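Local coordinates for fibronectin-binding protein (Streptococcus pyogenes, PDB 5A0L) that acts as a surface adhesin whose internal thioester mediates covalent attachment of the bacterium to the host, at residues D72-G75 with S76-K79. Sequence-based numbering, arbitrary orientation.
Sequences DGSG and SAFK
Ser74 and Ala77 meet in a helix N-cap, where the chain leaving strand 66-72 of the barrel turns into helix 75-81. The evidence is a capping bond from Ala77 N to Ser74 OG, 3.0 Å long and nearly straight at 166°. With chi1 at 64°, the hydroxyl sits between its own N and carbonyl carbon, which directs OG at the Ala77 N-H. The backbone continues the pattern: Phe78 N reaches Ser74 O at 2.8 Å, and Lys79 N reaches Gly75 O at 3.0 Å, two i to i+4 bonds that start the helix. Packing is tight on the Phe78 side. Ser74 O lies over one face of the ring, 3.1 Å above the ring plane and nearer its border than its middle, while Gly73 CA approaches Phe78 CE1 obliquely at 3.8 Å. The same ring also touches Leu95 and Ile99 of helix 92-105 and Ile192 of strand 191-195, joining the turn to both helical and barrel parts of the thioester domain. Gly75 N is hydrogen-bonded to Glu96 OE1. The exposed side is looser: Ser76 CB only brushes Ser74 OG at 3.7 Å, and the Lys79 chain leads away from the turn, its CB lying 3.6 Å from Gly75 O.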
ATOM      1  N   ASP A  72      15.703  -1.371   0.407  1.00 16.44           N
ATOM      2  CA  ASP A  72      15.163  -2.209   1.491  1.00 16.16           C
ATOM      3  C   ASP A  72      14.373  -1.345   2.479  1.00 15.00           C
ATOM      4  O   ASP A  72      14.791  -0.238   2.847  1.00 17.76           O
ATOM      5  CB  ASP A  72      16.275  -2.987   2.211  1.00 22.75           C
ATOM      6  CG  ASP A  72      16.619  -4.360   1.523  1.00 31.36           C
ATOM      7  OD1 ASP A  72      16.091  -4.752   0.439  1.00 33.31           O
ATOM      8  OD2 ASP A  72      17.440  -5.072   2.103  1.00 34.17           O
ATOM      9  N   GLY A  73      13.200  -1.816   2.874  1.00 15.06           N
ATOM     10  CA  GLY A  73      12.447  -1.142   3.889  1.00 14.93           C
ATOM     11  C   GLY A  73      13.121  -1.231   5.245  1.00 15.23           C
ATOM     12  O   GLY A  73      13.750  -2.240   5.563  1.00 17.72           O
ATOM     13  N   SER A  74      12.968  -0.161   6.015  1.00 13.87           N
ATOM     14  CA  SER A  74      13.461  -0.059   7.398  1.00 14.20           C
ATOM     15  C   SER A  74      12.769   1.121   8.026  1.00 14.17           C
ATOM     16  O   SER A  74      12.198   1.958   7.309  1.00 14.81           O
ATOM     17  CB  SER A  74      14.973   0.211   7.435  1.00 15.81           C
ATOM     18  OG  SER A  74      15.290   1.480   6.846  1.00 18.09           O
ATOM     19  N   GLY A  75      12.893   1.296   9.344  1.00 14.99           N
ATOM     20  CA  GLY A  75      12.295   2.473   9.936  1.00 15.51           C
ATOM     21  C   GLY A  75      12.883   3.764   9.387  1.00 14.31           C
ATOM     22  O   GLY A  75      12.140   4.706   9.157  1.00 15.24           O
ATOM     23  N   SER A  76      14.196   3.787   9.152  1.00 14.61           N
ATOM     24  CA  SER A  76      14.859   4.942   8.533  0.50 15.31           C
ATOM     25  C   SER A  76      14.305   5.272   7.148  1.00 15.37           C
ATOM     26  O   SER A  76      14.016   6.416   6.824  1.00 16.34           O
ATOM     27  CB  SER A  76      16.334   4.661   8.375  0.50 14.81           C
ATOM     28  OG  SER A  76      16.937   5.791   7.795  0.50 17.47           O
ATOM     29  N   ALA A  77      14.185   4.238   6.308  1.00 14.53           N
ATOM     30  CA  ALA A  77      13.681   4.443   4.958  1.00 14.03           C
ATOM     31  C   ALA A  77      12.220   4.863   4.999  1.00 14.27           C
ATOM     32  O   ALA A  77      11.787   5.695   4.192  1.00 15.29           O
ATOM     33  CB  ALA A  77      13.848   3.182   4.145  1.00 15.68           C
ATOM     34  N   PHE A  78      11.437   4.228   5.868  1.00 13.39           N
ATOM     35  CA  PHE A  78      10.048   4.612   5.960  1.00 14.05           C
ATOM     36  C   PHE A  78       9.906   6.070   6.352  1.00 15.27           C
ATOM     37  O   PHE A  78       9.039   6.784   5.857  1.00 20.18           O
ATOM     38  CB  PHE A  78       9.278   3.698   6.910  1.00 14.33           C
ATOM     39  CG  PHE A  78       9.184   2.240   6.483  1.00 13.59           C
ATOM     40  CD1 PHE A  78       9.314   1.832   5.182  1.00 14.11           C
ATOM     41  CD2 PHE A  78       8.905   1.279   7.427  1.00 15.34           C
ATOM     42  CE1 PHE A  78       9.187   0.492   4.821  1.00 15.17           C
ATOM     43  CE2 PHE A  78       8.808  -0.039   7.089  1.00 16.20           C
ATOM     44  CZ  PHE A  78       8.931  -0.447   5.775  1.00 14.91           C
ATOM     45  N   LYS A  79      10.744   6.541   7.274  1.00 14.58           N
ATOM     46  CA  LYS A  79      10.730   7.964   7.630  1.00 15.23           C
ATOM     47  C   LYS A  79      11.142   8.843   6.433  1.00 15.52           C
ATOM     48  O   LYS A  79      10.435   9.817   6.096  1.00 18.36           O
ATOM     49  CB  LYS A  79      11.593   8.230   8.871  1.00 17.58           C
ATOM     50  CG  LYS A  79      11.885   9.687   9.230  1.00 25.46           C
ATOM     51  CD  LYS A  79      10.707  10.553   9.543  1.00 30.82           C
ATOM     52  CE  LYS A  79      11.159  12.001   9.823  1.00 42.02           C
ATOM     53  NZ  LYS A  79      10.023  12.960   9.948  1.00 56.35           N
TER